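Local coordinates for hypothetical protein PH0495 (Pyrococcus horikoshii, PDB 1X3L) that catalyses the ATP-dependent phosphorylation of D-glycerate to 2-phosphoglycerate, and can also use other nucleotides or pyrophosphate as phosphate donor, at residues K232-E235 / S236-L239; I144-E147 / D148-L151; K392-V396 / E397-K401. All coordinates share one frame; numbering follows the deposited sequence.

Interaction 1. Residues K232-E235 / S236-L239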
loop_
_atom_site.group_PDB
_atom_site.type_symbol
_atom_site.label_atom_id
_atom_site.label_comp_id
_atom_site.label_asym_id
_atom_site.label_seq_id
_atom_site.Cartn_x
_atom_site.Cartn_y
_atom_site.Cartn_z
ATOM N N LYS A 232 -29.592 16.833 2.742
ATOM C CA LYS A 232 -29.923 15.478 2.321
ATOM C C LYS A 232 -29.386 14.397 3.255
ATOM O O LYS A 232 -29.955 13.310 3.341
ATOM C CB LYS A 232 -29.419 15.231 0.897
ATOM C CG LYS A 232 -30.100 16.089 -0.166
ATOM C CD LYS A 232 -29.621 15.709 -1.566
ATOM C CE LYS A 232 -30.356 16.483 -2.654
ATOM N NZ LYS A 232 -30.075 17.946 -2.611
ATOM N N VAL A 233 -28.293 14.689 3.954
ATOM C CA VAL A 233 -27.713 13.717 4.877
ATOM C C VAL A 233 -28.634 13.556 6.080
ATOM O O VAL A 233 -29.408 14.457 6.397
ATOM C CB VAL A 233 -26.328 14.171 5.383
ATOM C CG1 VAL A 233 -25.382 14.348 4.211
ATOM C CG2 VAL A 233 -26.458 15.468 6.170
ATOM N N PRO A 234 -28.566 12.405 6.767
ATOM C CA PRO A 234 -29.430 12.203 7.933
ATOM C C PRO A 234 -29.269 13.310 8.975
ATOM O O PRO A 234 -28.229 13.969 9.049
ATOM C CB PRO A 234 -28.997 10.832 8.455
ATOM C CG PRO A 234 -27.575 10.721 7.996
ATOM C CD PRO A 234 -27.643 11.271 6.598
ATOM N N GLU A 235 -30.312 13.504 9.775
ATOM C CA GLU A 235 -30.317 14.529 10.809
ATOM C C GLU A 235 -29.175 14.317 11.800
ATOM O O GLU A 235 -28.558 15.274 12.260
ATOM C CB GLU A 235 -31.658 14.508 11.551
ATOM C CG GLU A 235 -32.037 15.821 12.223
ATOM C CD GLU A 235 -33.248 15.679 13.130
ATOM O OE1 GLU A 235 -34.233 15.023 12.719
ATOM O OE2 GLU A 235 -33.218 16.228 14.254
ATOM N N SER A 236 -28.898 13.056 12.118
ATOM C CA SER A 236 -27.841 12.712 13.064
ATOM C C SER A 236 -26.476 13.231 12.623
ATOM O O SER A 236 -25.638 13.568 13.460
ATOM C CB SER A 236 -27.772 11.196 13.255
ATOM O OG SER A 236 -27.347 10.551 12.065
ATOM N N VAL A 237 -26.250 13.286 11.314
ATOM C CA VAL A 237 -24.977 13.776 10.799
ATOM C C VAL A 237 -24.896 15.289 10.977
ATOM O O VAL A 237 -23.886 15.806 11.458
ATOM C CB VAL A 237 -24.785 13.413 9.307
ATOM C CG1 VAL A 237 -23.553 14.115 8.745
ATOM C CG2 VAL A 237 -24.618 11.909 9.164
ATOM N N ARG A 238 -25.955 16.001 10.601
ATOM C CA ARG A 238 -25.955 17.447 10.767
ATOM C C ARG A 238 -25.823 17.794 12.244
ATOM O O ARG A 238 -25.088 18.712 12.613
ATOM C CB ARG A 238 -27.245 18.072 10.225
ATOM C CG ARG A 238 -27.241 18.357 8.732
ATOM C CD ARG A 238 -28.402 19.275 8.362
ATOM N NE ARG A 238 -29.690 18.688 8.725
ATOM C CZ ARG A 238 -30.217 17.622 8.133
ATOM N NH1 ARG A 238 -29.571 17.021 7.140
ATOM N NH2 ARG A 238 -31.386 17.146 8.544
ATOM N N LEU A 239 -26.527 17.050 13.091
ATOM C CA LEU A 239 -26.488 17.313 14.526
ATOM C C LEU A 239 -25.100 17.122 15.128
ATOM O O LEU A 239 -24.643 17.948 15.913
ATOM C CB LEU A 239 -27.494 16.427 15.268
ATOM C CG LEU A 239 -27.553 16.644 16.786
ATOM C CD1 LEU A 239 -27.971 18.081 17.083
ATOM C CD2 LEU A 239 -28.540 15.661 17.411
#

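Interaction 2. Residues I144-E147 / D148-L151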
loop_
_atom_site.group_PDB
_atom_site.type_symbol
_atom_site.label_atom_id
_atom_site.label_comp_id
_atom_site.label_asym_id
_atom_site.label_seq_id
_atom_site.Cartn_x
_atom_site.Cartn_y
_atom_site.Cartn_z
ATOM N N ILE A 144 -25.070 8.476 15.464
ATOM C CA ILE A 144 -24.926 8.097 14.066
ATOM C C ILE A 144 -24.839 6.586 13.895
ATOM O O ILE A 144 -23.987 5.928 14.492
ATOM C CB ILE A 144 -23.678 8.758 13.445
ATOM C CG1 ILE A 144 -23.778 10.279 13.587
ATOM C CG2 ILE A 144 -23.563 8.378 11.969
ATOM C CD1 ILE A 144 -22.536 11.031 13.137
ATOM N N SER A 145 -25.730 6.039 13.078
ATOM C CA SER A 145 -25.754 4.606 12.830
ATOM C C SER A 145 -24.907 4.258 11.613
ATOM O O SER A 145 -24.610 5.115 10.776
ATOM C CB SER A 145 -27.187 4.134 12.589
ATOM O OG SER A 145 -27.678 4.636 11.358
ATOM N N LEU A 146 -24.521 2.993 11.515
ATOM C CA LEU A 146 -23.728 2.541 10.387
ATOM C C LEU A 146 -24.484 2.855 9.107
ATOM O O LEU A 146 -23.887 3.153 8.073
ATOM C CB LEU A 146 -23.475 1.035 10.491
ATOM C CG LEU A 146 -22.771 0.368 9.307
ATOM C CD1 LEU A 146 -21.509 1.130 8.937
ATOM C CD2 LEU A 146 -22.447 -1.063 9.676
ATOM N N GLU A 147 -25.810 2.802 9.183
ATOM C CA GLU A 147 -26.632 3.083 8.018
ATOM C C GLU A 147 -26.610 4.572 7.688
ATOM O O GLU A 147 -26.720 4.956 6.522
ATOM C CB GLU A 147 -28.066 2.608 8.250
ATOM C CG GLU A 147 -28.873 2.472 6.968
ATOM C CD GLU A 147 -28.162 1.622 5.922
ATOM O OE1 GLU A 147 -27.759 0.482 6.246
ATOM O OE2 GLU A 147 -28.008 2.095 4.773
ATOM N N ASP A 148 -26.473 5.413 8.712
ATOM C CA ASP A 148 -26.410 6.854 8.485
ATOM C C ASP A 148 -25.104 7.144 7.760
ATOM O O ASP A 148 -25.046 7.996 6.874
ATOM C CB ASP A 148 -26.437 7.635 9.804
ATOM C CG ASP A 148 -27.795 7.608 10.475
ATOM O OD1 ASP A 148 -28.816 7.762 9.770
ATOM O OD2 ASP A 148 -27.839 7.450 11.715
ATOM N N LEU A 149 -24.055 6.428 8.151
ATOM C CA LEU A 149 -22.744 6.592 7.539
ATOM C C LEU A 149 -22.818 6.240 6.059
ATOM O O LEU A 149 -22.359 7.002 5.208
ATOM C CB LEU A 149 -21.718 5.696 8.239
ATOM C CG LEU A 149 -20.343 5.561 7.576
ATOM C CD1 LEU A 149 -19.718 6.933 7.351
ATOM C CD2 LEU A 149 -19.452 4.702 8.458
ATOM N N LYS A 150 -23.414 5.089 5.757
ATOM C CA LYS A 150 -23.549 4.642 4.374
ATOM C C LYS A 150 -24.271 5.674 3.516
ATOM O O LYS A 150 -23.806 6.026 2.436
ATOM C CB LYS A 150 -24.302 3.311 4.308
ATOM C CG LYS A 150 -23.587 2.138 4.966
ATOM C CD LYS A 150 -24.371 0.847 4.750
ATOM C CE LYS A 150 -23.700 -0.337 5.411
ATOM N NZ LYS A 150 -24.444 -1.603 5.153
ATOM N N LEU A 151 -25.410 6.160 3.996
ATOM C CA LEU A 151 -26.170 7.150 3.245
ATOM C C LEU A 151 -25.349 8.413 2.999
ATOM O O LEU A 151 -25.402 9.000 1.916
ATOM C CB LEU A 151 -27.457 7.513 3.992
ATOM C CG LEU A 151 -28.434 6.363 4.258
ATOM C CD1 LEU A 151 -29.678 6.904 4.952
ATOM C CD2 LEU A 151 -28.810 5.685 2.946
#

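Interaction 3. Residues K392-V396 / E397-K401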
loop_
_atom_site.group_PDB
_atom_site.type_symbol
_atom_site.label_atom_id
_atom_site.label_comp_id
_atom_site.label_asym_id
_atom_site.label_seq_id
_atom_site.Cartn_x
_atom_site.Cartn_y
_atom_site.Cartn_z
ATOM N N LYS A 392 7.678 -14.597 -34.676
ATOM C CA LYS A 392 6.365 -15.218 -34.620
ATOM C C LYS A 392 5.362 -14.345 -35.351
ATOM O O LYS A 392 4.153 -14.511 -35.204
ATOM C CB LYS A 392 5.929 -15.438 -33.168
ATOM C CG LYS A 392 6.756 -16.510 -32.469
ATOM C CD LYS A 392 6.046 -17.128 -31.278
ATOM C CE LYS A 392 6.857 -18.303 -30.743
ATOM N NZ LYS A 392 6.197 -19.018 -29.620
ATOM N N GLY A 393 5.878 -13.413 -36.143
ATOM C CA GLY A 393 5.018 -12.521 -36.902
ATOM C C GLY A 393 4.112 -11.640 -36.057
ATOM O O GLY A 393 3.013 -11.287 -36.484
ATOM N N ILE A 394 4.564 -11.273 -34.862
ATOM C CA ILE A 394 3.756 -10.426 -33.990
ATOM C C ILE A 394 4.072 -8.950 -34.192
ATOM O O ILE A 394 5.230 -8.535 -34.135
ATOM C CB ILE A 394 3.971 -10.779 -32.497
ATOM C CG1 ILE A 394 3.432 -12.185 -32.216
ATOM C CG2 ILE A 394 3.279 -9.757 -31.612
ATOM C CD1 ILE A 394 3.615 -12.646 -30.784
ATOM N N ASP A 395 3.034 -8.162 -34.448
ATOM C CA ASP A 395 3.203 -6.729 -34.634
ATOM C C ASP A 395 2.975 -6.082 -33.273
ATOM O O ASP A 395 1.837 -5.889 -32.841
ATOM C CB ASP A 395 2.204 -6.207 -35.665
ATOM C CG ASP A 395 2.267 -4.706 -35.829
ATOM O OD1 ASP A 395 3.362 -4.125 -35.678
ATOM O OD2 ASP A 395 1.218 -4.104 -36.123
ATOM N N VAL A 396 4.072 -5.759 -32.598
ATOM C CA VAL A 396 4.017 -5.171 -31.266
ATOM C C VAL A 396 3.153 -3.915 -31.159
ATOM O O VAL A 396 2.324 -3.809 -30.254
ATOM C CB VAL A 396 5.444 -4.867 -30.749
ATOM C CG1 VAL A 396 5.386 -4.240 -29.362
ATOM C CG2 VAL A 396 6.249 -6.152 -30.705
ATOM N N GLU A 397 3.345 -2.966 -32.073
ATOM C CA GLU A 397 2.565 -1.729 -32.046
ATOM C C GLU A 397 1.071 -2.029 -32.113
ATOM O O GLU A 397 0.275 -1.418 -31.405
ATOM C CB GLU A 397 2.956 -0.815 -33.217
ATOM C CG GLU A 397 4.351 -0.199 -33.129
ATOM C CD GLU A 397 5.465 -1.235 -33.091
ATOM O OE1 GLU A 397 5.434 -2.187 -33.905
ATOM O OE2 GLU A 397 6.381 -1.087 -32.251
ATOM N N LYS A 398 0.693 -2.975 -32.967
ATOM C CA LYS A 398 -0.710 -3.348 -33.114
ATOM C C LYS A 398 -1.229 -4.001 -31.838
ATOM O O LYS A 398 -2.350 -3.734 -31.410
ATOM C CB LYS A 398 -0.890 -4.312 -34.289
ATOM C CG LYS A 398 -2.341 -4.669 -34.586
ATOM C CD LYS A 398 -2.458 -5.714 -35.701
ATOM C CE LYS A 398 -1.868 -7.063 -35.281
ATOM N NZ LYS A 398 -1.980 -8.088 -36.360
ATOM N N VAL A 399 -0.412 -4.860 -31.235
ATOM C CA VAL A 399 -0.805 -5.544 -30.004
ATOM C C VAL A 399 -1.071 -4.531 -28.898
ATOM O O VAL A 399 -2.042 -4.653 -28.153
ATOM C CB VAL A 399 0.290 -6.531 -29.529
ATOM C CG1 VAL A 399 -0.133 -7.180 -28.213
ATOM C CG2 VAL A 399 0.524 -7.600 -30.586
ATOM N N LEU A 400 -0.205 -3.527 -28.793
ATOM C CA LEU A 400 -0.368 -2.497 -27.772
ATOM C C LEU A 400 -1.604 -1.648 -28.059
ATOM O O LEU A 400 -2.338 -1.280 -27.147
ATOM C CB LEU A 400 0.890 -1.617 -27.705
ATOM C CG LEU A 400 2.091 -2.288 -27.023
ATOM C CD1 LEU A 400 3.364 -1.491 -27.269
ATOM C CD2 LEU A 400 1.812 -2.416 -25.521
ATOM N N LYS A 401 -1.837 -1.349 -29.333
ATOM C CA LYS A 401 -2.999 -0.558 -29.731
ATOM C C LYS A 401 -4.273 -1.292 -29.315
ATOM O O LYS A 401 -5.224 -0.687 -28.832
ATOM C CB LYS A 401 -2.984 -0.341 -31.246
ATOM C CG LYS A 401 -4.190 0.407 -31.804
ATOM C CD LYS A 401 -4.115 0.475 -33.329
ATOM C CE LYS A 401 -5.339 1.151 -33.934
ATOM N NZ LYS A 401 -5.283 1.150 -35.426
HETATM O O HOH W 1 0.412 -9.216 -34.596
#

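Interaction 1. Residues K232-E235 / S236-L239
R238, in the first turn of helix 235-246, folds its side chain back across the backbone that leads into the helix. The bend at chi3 (-59°) turns the guanidinium toward V233, and on the way CG passes V233 CG2 at 3.9 Å. One face of the flat group lies over P234 O and E235 CA, with NH2 3.6 Å from that CA, whereas V233 O stands near its edge. NH1 hydrogen-bonds to V233 O over a short 2.7 Å, though the angle at the hydrogen is only 135°. E235 runs roughly perpendicular to the arginine chain. Their charged groups are turned just 21° apart, yet E235 OE1 and R238 NH2 remain 5.5 Å from each other. The example shows how a helix can hold the segment before it: P234, at the N-cap position, has no polar side chain to offer; its carbonyl makes the usual first-turn bonds, to V237 N at 3.1 Å and weakly to R238 N, while the arginine reaches back to carbonyls ahead of the helix. NH1 also serves W230 O. With an alanine in place of this arginine, the carbonyls of V233 and W230 would probably lose their shared donor and the entry segment its tie to the helix. P234 CG also presses on V237 CG2 at 3.4 Å, tighter than usual, and both side chains rest on T152 of helix 146-158.

Interaction 2. Residues I144-E147 / D148-L151
D148 OD2 is approached by both the backbone and the side chain of S145. The firmer hold is the hydrogen bond from S145 N, 2.9 Å long to OD2 and nearly straight at 170°; it arrives on the anti side of the carboxylate, 22° out of its plane. S145 OG lies 2.8 Å from the same oxygen, but this bond is weak and its proton is not settled. In return, D148 N donates to S145 OG at 3.0 Å. These reciprocal bonds make a capping box, a standard way of starting a helix, here helix 146-158. S145 can take part because its OG sits between its own N and carbonyl carbon (chi1 69°), which brings it within reach of D148 N. Beside the box, I144 CG2 rests on D148 CB at 3.7 Å, and I144 also meets S236 and H240 of helix 235-246.

The next side chains sort by chemistry. L146 CD1 meets L149 CD2 at 4.1 Å, and L146 also packs on I106 of helix 103-118. K150, fully extended, crosses L146 with its CE and passes the carboxylate of E147, whose OE1 is 3.7 Å from K150 CD. The charged ends stay farther apart, E147 OE1 to K150 NZ being 4.1 Å, an attraction rather than a salt bridge. The carboxylate of D148, by contrast, has backbone and hydroxyl partners at a helix N-terminus, where its negative charge is likely to be favoured by the helix dipole.

Interaction 3. Residues K392-V396 / E397-K401
D395 and K398 meet at the N-terminus of helix 396-401, where D395 holds the N-cap position and a hydrophobic staple lies alongside. In the staple, I394, just before the cap, sets CG2 against V399 CG2 at 3.6 Å, crossing it at a slant. The lead-in is a Schellman motif: G393, with positive phi, is the C-prime residue that ends helix 385-391, so one helix stops and the next begins within a few residues. The side chain of K398 traces the cap. Its CB lies 3.5 Å from D395 O; the place of D395 OD2 is doubtful in the model, and so the weak capping bond from K398 N to it is uncertain. CG and CD pass the side of the carboxylate where OD2 is placed, a position to be read with caution, and the bend at chi3 (66°) swings CE back to within 4.2 Å of D395 CB. At the tip, NZ turns to a water. Elsewhere round the cap like charges meet, D395 OD1 standing 3.3 Å from E397 OE1, which probably repel; E397 also makes a long, weak ion pair with R353. V396 and L400 lie side by side, pointing the same way, V396 CG1 against L400 CD1, with V396 resting on L349 of helix 343-351. The water accepts from D395 N at 2.8 Å and, weakly, from K398 NZ at 3.2 Å.

In the fold
All three contacts lie at helix N-termini, and each starts its helix differently. Along the chain the order is interaction 2 on helix 146-158, then interaction 1 at the head of helix 235-246, then interaction 3 on helix 396-401. The first two belong to the DUF4147 region and are neighbours, with centres 10 Å apart: a probable but weak hydrogen bond runs between S236 OG and D148 OD2, so the two helix starts touch although more than eighty residues separate them. Interaction 3 belongs to the MOFRL region, its centre 55 Å from interaction 1 and 51 Å from interaction 2. It touches neither, so the two regions of the kinase carry these helix starts separately.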